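Side-chain contacts in histidine triad protein (PDB 5CS2), which probably hydrolyses diadenosine triphosphate to AMP and ADP and is a target of the natural product cyclomarin A in the malaria parasite: residues E187-L190 against I191-Y194; N83-C86 against Y87-N91; E13-K16 against N17-S20; A108-T111 against V112-V115. All coordinates share one frame; numbering follows the deposited sequence.

Along the chain the order is contact 3, 2, 4, 1. Contacts 1 and 2 lie on helices 181-199 and 72-93, which pack together: their centres are 12 Å apart and I191 and Y194 touch M85, I88, M89 and N91. Contact 3, in the loop between helix 4-11 and strand 24-25, has its nearest atoms about 6 Å from each. Contact 4 is set apart, in the loop joining strands 97-104 and 116-122, with its centre 23 to 26 Å from the others across the middle of the chain. The two helices thus lie apart from the triad loop, though the E187 side chain is about 7 Å from that of N47, also predicted to bind substrate.

Contact 1: residues E187-L190 against I191-Y194; sequences EANL and IKSY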
loop_
_atom_site.group_PDB
_atom_site.type_symbol
_atom_site.label_atom_id
_atom_site.label_comp_id
_atom_site.label_asym_id
_atom_site.label_seq_id
_atom_site.Cartn_x
_atom_site.Cartn_y
_atom_site.Cartn_z
ATOM N N GLU A 187 -22.351 8.543 5.361
ATOM C CA GLU A 187 -21.289 8.159 4.428
ATOM C C GLU A 187 -21.012 6.667 4.495
ATOM O O GLU A 187 -20.928 6.026 3.443
ATOM C CB GLU A 187 -20.002 8.968 4.638
ATOM C CG GLU A 187 -19.030 8.735 3.487
ATOM C CD GLU A 187 -17.798 9.614 3.401
ATOM O OE1 GLU A 187 -17.949 10.855 3.480
ATOM O OE2 GLU A 187 -16.703 9.067 3.132
ATOM N N ALA A 188 -20.886 6.094 5.707
ATOM C CA ALA A 188 -20.641 4.659 5.810
ATOM C C ALA A 188 -21.805 3.870 5.219
ATOM O O ALA A 188 -21.583 2.829 4.642
ATOM C CB ALA A 188 -20.415 4.242 7.252
ATOM N N ASN A 189 -23.048 4.358 5.400
ATOM C CA ASN A 189 -24.233 3.664 4.895
ATOM C C ASN A 189 -24.260 3.626 3.375
ATOM O O ASN A 189 -24.563 2.589 2.806
ATOM C CB ASN A 189 -25.511 4.273 5.485
ATOM C CG ASN A 189 -26.709 3.374 5.348
ATOM O OD1 ASN A 189 -27.601 3.615 4.533
ATOM N ND2 ASN A 189 -26.738 2.296 6.115
ATOM N N LEU A 190 -23.881 4.724 2.737
ATOM C CA LEU A 190 -23.808 4.822 1.280
ATOM C C LEU A 190 -22.800 3.783 0.738
ATOM O O LEU A 190 -23.102 3.056 -0.219
ATOM C CB LEU A 190 -23.397 6.245 0.886
ATOM C CG LEU A 190 -23.150 6.496 -0.603
ATOM C CD1 LEU A 190 -24.451 6.900 -1.323
ATOM C CD2 LEU A 190 -22.079 7.576 -0.800
ATOM N N ILE A 191 -21.633 3.659 1.411
ATOM C CA ILE A 191 -20.608 2.701 0.988
ATOM C C ILE A 191 -21.047 1.292 1.176
ATOM O O ILE A 191 -20.994 0.514 0.237
ATOM C CB ILE A 191 -19.251 2.990 1.673
ATOM C CG1 ILE A 191 -18.771 4.414 1.322
ATOM C CG2 ILE A 191 -18.239 1.909 1.304
ATOM C CD1 ILE A 191 -17.627 4.934 2.174
ATOM N N LYS A 192 -21.549 0.953 2.383
ATOM C CA LYS A 192 -22.043 -0.370 2.720
ATOM C C LYS A 192 -23.179 -0.778 1.766
ATOM O O LYS A 192 -23.187 -1.909 1.291
ATOM C CB LYS A 192 -22.635 -0.313 4.144
ATOM C CG LYS A 192 -22.057 -1.242 5.157
ATOM C CD LYS A 192 -22.854 -1.177 6.475
ATOM C CE LYS A 192 -23.318 0.229 6.864
ATOM N NZ LYS A 192 -24.136 0.236 8.120
ATOM N N SER A 193 -24.123 0.147 1.485
ATOM C CA SER A 193 -25.277 -0.114 0.607
ATOM C C SER A 193 -24.845 -0.485 -0.798
ATOM O O SER A 193 -25.372 -1.446 -1.363
ATOM C CB SER A 193 -26.224 1.076 0.561
ATOM O OG SER A 193 -26.765 1.307 1.850
ATOM N N TYR A 194 -23.831 0.229 -1.316
ATOM C CA TYR A 194 -23.267 -0.026 -2.637
ATOM C C TYR A 194 -22.580 -1.373 -2.704
ATOM O O TYR A 194 -22.819 -2.116 -3.641
ATOM C CB TYR A 194 -22.362 1.115 -3.073
ATOM C CG TYR A 194 -21.907 0.981 -4.506
ATOM C CD1 TYR A 194 -22.728 1.382 -5.559
ATOM C CD2 TYR A 194 -20.672 0.411 -4.816
ATOM C CE1 TYR A 194 -22.334 1.211 -6.888
ATOM C CE2 TYR A 194 -20.260 0.250 -6.141
ATOM C CZ TYR A 194 -21.099 0.644 -7.172
ATOM O OH TYR A 194 -20.682 0.488 -8.467
#
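The flat carbonyl group of N189 is approached from both faces by one residue, S193. On one face comes the backbone amide, with S193 N 2.8 Å from N189 O. Over the other comes the hydroxyl, S193 OG 2.7 Å from N189 O and 40° above the plane, well off a lone pair. Two donors therefore grip a single oxygen, and the hydroxyl reaches it because OG sits beside its own backbone N (chi1 -63°), facing back down the helix.

Around the N189 side-chain amide the contacts are looser. Its ND2 lies 3.9 Å from NZ of K192, whose chain bends at chi3 and crosses the amide at a slant. OD1 stays 3.6 Å from S193 OG, a hydroxyl already given to the backbone. Further round, I191 lays its CG1 3.4 Å from E187 O, while the ring of Y194 swings away from this turn and only CB comes near L190 O, at 3.5 Å. The ring's OH makes a weak hydrogen bond to N91 of helix 72-93.

I191 and Y194 face that helix, whereas N189, L190 and S193 lie on the exposed side. The pattern is that of an amphipathic alpha-helix with i to i+4 bonding, here with a serine hydroxyl bonded back to the carbonyl one turn earlier, as serines in helices often do.

Contact 2: residues N83-C86 against Y87-N91; sequences NFMC and YIMGN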
loop_
_atom_site.group_PDB
_atom_site.type_symbol
_atom_site.label_atom_id
_atom_site.label_comp_id
_atom_site.label_asym_id
_atom_site.label_seq_id
_atom_site.Cartn_x
_atom_site.Cartn_y
_atom_site.Cartn_z
ATOM N N ASN A 83 -7.382 -2.482 -2.571
ATOM C CA ASN A 83 -7.645 -2.502 -4.024
ATOM C C ASN A 83 -9.172 -2.517 -4.277
ATOM O O ASN A 83 -9.661 -1.704 -5.068
ATOM C CB ASN A 83 -6.961 -3.710 -4.657
ATOM C CG ASN A 83 -6.910 -3.598 -6.150
ATOM O OD1 ASN A 83 -7.806 -4.067 -6.851
ATOM N ND2 ASN A 83 -5.839 -3.041 -6.661
ATOM N N PHE A 84 -9.903 -3.379 -3.545
ATOM C CA PHE A 84 -11.366 -3.489 -3.620
ATOM C C PHE A 84 -12.005 -2.136 -3.295
ATOM O O PHE A 84 -12.920 -1.705 -4.003
ATOM C CB PHE A 84 -11.875 -4.572 -2.664
ATOM C CG PHE A 84 -13.390 -4.677 -2.603
ATOM C CD1 PHE A 84 -14.105 -5.273 -3.644
ATOM C CD2 PHE A 84 -14.101 -4.105 -1.550
ATOM C CE1 PHE A 84 -15.501 -5.363 -3.595
ATOM C CE2 PHE A 84 -15.508 -4.151 -1.527
ATOM C CZ PHE A 84 -16.192 -4.805 -2.536
ATOM N N MET A 85 -11.543 -1.449 -2.197
ATOM C CA MET A 85 -12.125 -0.167 -1.814
ATOM C C MET A 85 -11.825 0.957 -2.790
ATOM O O MET A 85 -12.675 1.813 -2.979
ATOM C CB MET A 85 -11.741 0.222 -0.376
ATOM C CG MET A 85 -12.421 -0.640 0.676
ATOM S SD MET A 85 -14.260 -0.779 0.503
ATOM C CE MET A 85 -14.712 0.825 0.380
ATOM N N CYS A 86 -10.664 0.924 -3.499
ATOM C CA CYS A 86 -10.412 1.920 -4.535
ATOM C C CYS A 86 -11.410 1.728 -5.666
ATOM O O CYS A 86 -11.896 2.714 -6.210
ATOM C CB CYS A 86 -8.982 1.850 -5.043
ATOM S SG CYS A 86 -7.793 2.465 -3.852
ATOM N N TYR A 87 -11.759 0.477 -5.966
ATOM C CA TYR A 87 -12.787 0.186 -6.984
ATOM C C TYR A 87 -14.150 0.758 -6.553
ATOM O O TYR A 87 -14.751 1.534 -7.294
ATOM C CB TYR A 87 -12.878 -1.316 -7.236
ATOM C CG TYR A 87 -13.942 -1.716 -8.241
ATOM C CD1 TYR A 87 -13.751 -1.516 -9.611
ATOM C CD2 TYR A 87 -15.151 -2.264 -7.824
ATOM C CE1 TYR A 87 -14.714 -1.910 -10.542
ATOM C CE2 TYR A 87 -16.138 -2.625 -8.745
ATOM C CZ TYR A 87 -15.905 -2.463 -10.100
ATOM O OH TYR A 87 -16.859 -2.851 -11.009
ATOM N N ILE A 88 -14.590 0.450 -5.316
ATOM C CA ILE A 88 -15.872 0.953 -4.785
ATOM C C ILE A 88 -15.918 2.467 -4.747
ATOM O O ILE A 88 -16.871 3.059 -5.254
ATOM C CB ILE A 88 -16.126 0.337 -3.365
ATOM C CG1 ILE A 88 -16.284 -1.210 -3.416
ATOM C CG2 ILE A 88 -17.325 1.025 -2.673
ATOM C CD1 ILE A 88 -17.444 -1.796 -4.376
ATOM N N MET A 89 -14.900 3.110 -4.121
ATOM C CA MET A 89 -14.842 4.560 -3.995
ATOM C C MET A 89 -14.788 5.237 -5.358
ATOM O O MET A 89 -15.332 6.336 -5.516
ATOM C CB MET A 89 -13.700 5.029 -3.083
ATOM C CG MET A 89 -13.743 4.445 -1.665
ATOM S SD MET A 89 -15.288 4.774 -0.756
ATOM C CE MET A 89 -15.049 6.414 -0.323
ATOM N N GLY A 90 -14.131 4.574 -6.313
ATOM C CA GLY A 90 -14.023 5.051 -7.683
ATOM C C GLY A 90 -15.397 5.182 -8.297
ATOM O O GLY A 90 -15.729 6.237 -8.836
ATOM N N ASN A 91 -16.213 4.133 -8.130
ATOM C CA ASN A 91 -17.599 4.098 -8.602
ATOM C C ASN A 91 -18.503 5.098 -7.864
ATOM O O ASN A 91 -19.325 5.743 -8.515
ATOM C CB ASN A 91 -18.149 2.696 -8.523
ATOM C CG ASN A 91 -17.482 1.705 -9.450
ATOM O OD1 ASN A 91 -16.716 2.056 -10.348
ATOM N ND2 ASN A 91 -17.769 0.426 -9.257
#
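F84 and I88 make the close-packed part of this turn. CG1 of I88 stands over one face of the F84 ring, 3.9 Å from its centroid and 25° off the normal, a CH-pi contact displaced toward the ring's CE2 and CZ side; CE2 is 3.6 Å from I88 CG1. The ring can lie beneath that branch because F84 CG is opposite the backbone N (chi1 176°), sending it along the helix toward the next turn, and CD1 of I88 then adds a touch on CZ at 3.7 Å. Next to it, the curled chain of M85 brings CE within 4.0 Å of I88 CG2 and 4.1 Å of M89 SD.

M85, C86 and M89 face the antiparallel sheet of the HIT fold, pressing on I56 and F98, while F84 and I88 are covered by helices 4-11 and 181-199, with F84 edge-to-face on F199. N83 is buried at the subunit boundary: its OD1 accepts from K4 NZ and its ND2 donates to Y67 O of the second subunit.

Next round the helix, the side of Y87 is less enclosed. Partly exposed, Y87 turns its ring away from residues 83-86 and stacks it on Y5; N91 ND2 lies 3.4 Å above the plane of the Y87 ring, toward its rim. Along the backbone, the bond from G90 N to C86 O is the most bent of the four that join the two segments, at 142°.

Contact 3: residues E13-K16 against N17-S20; sequences EWYK and NKSS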
loop_
_atom_site.group_PDB
_atom_site.type_symbol
_atom_site.label_atom_id
_atom_site.label_comp_id
_atom_site.label_asym_id
_atom_site.label_seq_id
_atom_site.Cartn_x
_atom_site.Cartn_y
_atom_site.Cartn_z
ATOM N N GLU A 13 -13.094 -13.397 2.961
ATOM C CA GLU A 13 -14.119 -14.113 3.728
ATOM C C GLU A 13 -15.294 -13.188 4.071
ATOM O O GLU A 13 -15.931 -13.325 5.117
ATOM C CB GLU A 13 -13.515 -14.835 4.956
ATOM C CG GLU A 13 -12.475 -15.879 4.582
ATOM C CD GLU A 13 -12.180 -16.984 5.581
ATOM O OE1 GLU A 13 -12.864 -17.059 6.628
ATOM O OE2 GLU A 13 -11.248 -17.776 5.312
ATOM N N TRP A 14 -15.595 -12.251 3.165
ATOM C CA TRP A 14 -16.688 -11.315 3.369
ATOM C C TRP A 14 -18.055 -11.924 3.037
ATOM O O TRP A 14 -18.188 -12.770 2.147
ATOM C CB TRP A 14 -16.472 -10.047 2.535
ATOM C CG TRP A 14 -17.563 -9.021 2.644
ATOM C CD1 TRP A 14 -17.659 -8.016 3.563
ATOM C CD2 TRP A 14 -18.717 -8.905 1.797
ATOM N NE1 TRP A 14 -18.812 -7.299 3.363
ATOM C CE2 TRP A 14 -19.481 -7.819 2.280
ATOM C CE3 TRP A 14 -19.213 -9.655 0.711
ATOM C CZ2 TRP A 14 -20.678 -7.411 1.670
ATOM C CZ3 TRP A 14 -20.406 -9.257 0.117
ATOM C CH2 TRP A 14 -21.108 -8.130 0.576
ATOM N N TYR A 15 -19.076 -11.429 3.733
ATOM C CA TYR A 15 -20.486 -11.715 3.473
ATOM C C TYR A 15 -21.273 -10.502 3.918
ATOM O O TYR A 15 -20.796 -9.731 4.772
ATOM C CB TYR A 15 -20.969 -13.019 4.126
ATOM C CG TYR A 15 -20.750 -13.098 5.622
ATOM C CD1 TYR A 15 -21.698 -12.603 6.514
ATOM C CD2 TYR A 15 -19.622 -13.721 6.148
ATOM C CE1 TYR A 15 -21.513 -12.698 7.892
ATOM C CE2 TYR A 15 -19.425 -13.817 7.524
ATOM C CZ TYR A 15 -20.380 -13.315 8.392
ATOM O OH TYR A 15 -20.182 -13.403 9.747
ATOM N N LYS A 16 -22.448 -10.267 3.296
ATOM C CA LYS A 16 -23.279 -9.115 3.651
ATOM C C LYS A 16 -23.529 -9.178 5.162
ATOM O O LYS A 16 -23.786 -10.279 5.687
ATOM C CB LYS A 16 -24.627 -9.206 2.920
ATOM C CG LYS A 16 -25.543 -8.039 3.167
ATOM C CD LYS A 16 -26.799 -8.148 2.321
ATOM C CE LYS A 16 -28.009 -8.623 3.100
ATOM N NZ LYS A 16 -27.948 -10.073 3.441
ATOM N N ASN A 17 -23.401 -8.020 5.844
ATOM C CA ASN A 17 -23.614 -7.846 7.283
ATOM C C ASN A 17 -22.510 -8.414 8.166
ATOM O O ASN A 17 -22.667 -8.366 9.384
ATOM C CB ASN A 17 -24.980 -8.412 7.729
ATOM C CG ASN A 17 -26.129 -7.686 7.106
ATOM O OD1 ASN A 17 -26.073 -6.483 6.808
ATOM N ND2 ASN A 17 -27.197 -8.420 6.900
ATOM N N LYS A 18 -21.378 -8.919 7.589
ATOM C CA LYS A 18 -20.296 -9.402 8.431
ATOM C C LYS A 18 -19.849 -8.222 9.332
ATOM O O LYS A 18 -19.615 -7.121 8.844
ATOM C CB LYS A 18 -19.116 -9.866 7.560
ATOM C CG LYS A 18 -17.944 -10.423 8.335
ATOM C CD LYS A 18 -16.875 -10.982 7.384
ATOM C CE LYS A 18 -15.626 -11.445 8.099
ATOM N NZ LYS A 18 -15.895 -12.519 9.094
ATOM N N SER A 19 -19.739 -8.462 10.638
ATOM C CA SER A 19 -19.311 -7.418 11.569
ATOM C C SER A 19 -18.441 -7.989 12.681
ATOM O O SER A 19 -18.248 -9.205 12.770
ATOM C CB SER A 19 -20.523 -6.670 12.129
ATOM O OG SER A 19 -21.365 -7.532 12.876
ATOM N N SER A 20 -17.853 -7.105 13.482
ATOM C CA SER A 20 -17.031 -7.496 14.618
ATOM C C SER A 20 -17.767 -6.966 15.856
ATOM O O SER A 20 -18.519 -5.990 15.751
ATOM C CB SER A 20 -15.637 -6.877 14.486
ATOM O OG SER A 20 -14.811 -7.144 15.607
HETATM O O HOH W 1 -13.658 -14.697 8.598
HETATM O O HOH W 2 -16.119 -14.764 7.418
HETATM O O HOH W 3 -18.838 -6.122 6.358
HETATM O O HOH W 4 -20.433 -11.192 11.431
#
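Residues Y15 to K18 form a type II beta turn closed by K18 N bonding to Y15 O at 3.0 Å, two residues after E13, with positive phi, has ended helix 4-11 in a Schellman motif. N17 takes the third place of the turn with a phi of 74°, a position where glycine and asparagine are common.

The main side-chain event is Y15 against K18. The lysine's aliphatic chain crosses the ring at about a right angle, with CB over the centre of one face, 3.7 Å from the centroid and just 10° off the normal: a CH-pi contact of nearly vertical approach. K18 CG and CD carry on over the far side of the ring, CD 3.8 Å from Y15 CE2. The ring gets there because Y15 CG sits between the backbone N and the carbonyl carbon (chi1 56°), folding it back over the turn. K18 CD then runs along to E13 O, 3.4 Å away. On the outside, K16 and N17 lie alongside each other, pointing the same way. W14 packs on I195, N196 and F199, setting this loop against helix 181-199.

Water finishes the polar work. One molecule links K18 NZ, 2.8 Å away, to E13 O; a second joins the same ammonium to E13 OE1, and another ties the Y15 hydroxyl to the backbone N of S19. E13 OE2 has its own salt bridge, to K40.

With E13 OE1 and K18 NZ 6.0 Å apart, their attraction is probably modest, and the lysine is probably held mainly by its aliphatic stem on the tyrosine ring and by the waters at its tip.

Contact 4: residues A108-T111 against V112-V115; sequences AGQT and VDHV
Q110, preceded by G109 at a positive phi of 90°, is the first residue of A108-T111 to meet the other segment. Its chain is extended, with CG opposite the backbone N (chi1 -172°), and runs alongside the V112 carbonyl, CG packing 3.1 Å from V112 O. The amide ends near the D113 carboxylate, crossing it at about a right angle, with Q110 OE1 4.0 Å from D113 OD1 and the two planes 62° apart. A water 2.7 Å from D113 OD1 probably bridges the two acceptors. Q110 NE2 instead bonds to the backbone O of K65. Past T111, V112 O accepts H114 N at 2.8 Å, closing an inverse gamma turn centred on D113.

G109 to V112 are predicted to bind substrate, and H114 and V115 open the histidine triad motif; H114 O bonds to ND1 of H116, the predicted nucleophile, consistent with orienting that ring. The loop leaves strand 97-104 and feeds strand 116-122, while H114 NE2 and V115 O tie it to T60 and T59 of the adjoining strand 56-60, and A108 packs on F98 of the second subunit.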
loop_
_atom_site.group_PDB
_atom_site.type_symbol
_atom_site.label_atom_id
_atom_site.label_comp_id
_atom_site.label_asym_id
_atom_site.label_seq_id
_atom_site.Cartn_x
_atom_site.Cartn_y
_atom_site.Cartn_z
ATOM N N ALA A 108 6.937 9.192 10.280
ATOM C CA ALA A 108 6.170 9.286 9.034
ATOM C C ALA A 108 4.809 9.997 9.278
ATOM O O ALA A 108 3.986 10.110 8.359
ATOM C CB ALA A 108 5.953 7.912 8.442
ATOM N N GLY A 109 4.614 10.526 10.491
ATOM C CA GLY A 109 3.394 11.260 10.838
ATOM C C GLY A 109 2.250 10.442 11.410
ATOM O O GLY A 109 1.129 10.948 11.508
ATOM N N GLN A 110 2.497 9.195 11.797
ATOM C CA GLN A 110 1.455 8.336 12.388
ATOM C C GLN A 110 1.013 8.941 13.752
ATOM O O GLN A 110 1.880 9.248 14.577
ATOM C CB GLN A 110 2.026 6.930 12.590
ATOM C CG GLN A 110 1.034 5.867 13.018
ATOM C CD GLN A 110 1.718 4.591 13.430
ATOM O OE1 GLN A 110 2.771 4.598 14.078
ATOM N NE2 GLN A 110 1.122 3.461 13.111
ATOM N N THR A 111 -0.308 9.186 13.949
ATOM C CA THR A 111 -0.830 9.763 15.221
ATOM C C THR A 111 -1.531 8.718 16.085
ATOM O O THR A 111 -1.666 8.905 17.298
ATOM C CB THR A 111 -1.727 10.990 15.008
ATOM O OG1 THR A 111 -2.648 10.766 13.947
ATOM C CG2 THR A 111 -0.937 12.265 14.790
ATOM N N VAL A 112 -1.955 7.611 15.468
ATOM C CA VAL A 112 -2.601 6.491 16.134
ATOM C C VAL A 112 -1.683 5.286 15.936
ATOM O O VAL A 112 -1.372 4.936 14.789
ATOM C CB VAL A 112 -4.029 6.221 15.576
ATOM C CG1 VAL A 112 -4.632 4.982 16.213
ATOM C CG2 VAL A 112 -4.942 7.440 15.774
ATOM N N ASP A 113 -1.240 4.651 17.038
ATOM C CA ASP A 113 -0.267 3.547 17.015
ATOM C C ASP A 113 -0.886 2.236 16.597
ATOM O O ASP A 113 -0.847 1.265 17.327
ATOM C CB ASP A 113 0.471 3.456 18.371
ATOM C CG ASP A 113 1.185 4.762 18.721
ATOM O OD1 ASP A 113 1.552 5.515 17.783
ATOM O OD2 ASP A 113 1.324 5.057 19.919
ATOM N N HIS A 114 -1.387 2.180 15.345
ATOM C CA HIS A 114 -2.090 1.013 14.827
ATOM C C HIS A 114 -2.016 1.193 13.298
ATOM O O HIS A 114 -2.367 2.265 12.815
ATOM C CB HIS A 114 -3.564 1.072 15.316
ATOM C CG HIS A 114 -4.395 -0.144 15.034
ATOM N ND1 HIS A 114 -5.518 -0.433 15.803
ATOM C CD2 HIS A 114 -4.272 -1.092 14.070
ATOM C CE1 HIS A 114 -6.009 -1.565 15.319
ATOM N NE2 HIS A 114 -5.317 -1.978 14.247
ATOM N N VAL A 115 -1.435 0.213 12.601
ATOM C CA VAL A 115 -1.238 0.211 11.132
ATOM C C VAL A 115 -2.539 0.575 10.460
ATOM O O VAL A 115 -3.545 -0.083 10.708
ATOM C CB VAL A 115 -0.806 -1.186 10.582
ATOM C CG1 VAL A 115 -0.599 -1.126 9.058
ATOM C CG2 VAL A 115 0.440 -1.695 11.260
HETATM O O HOH W 5 3.387 6.802 16.250
#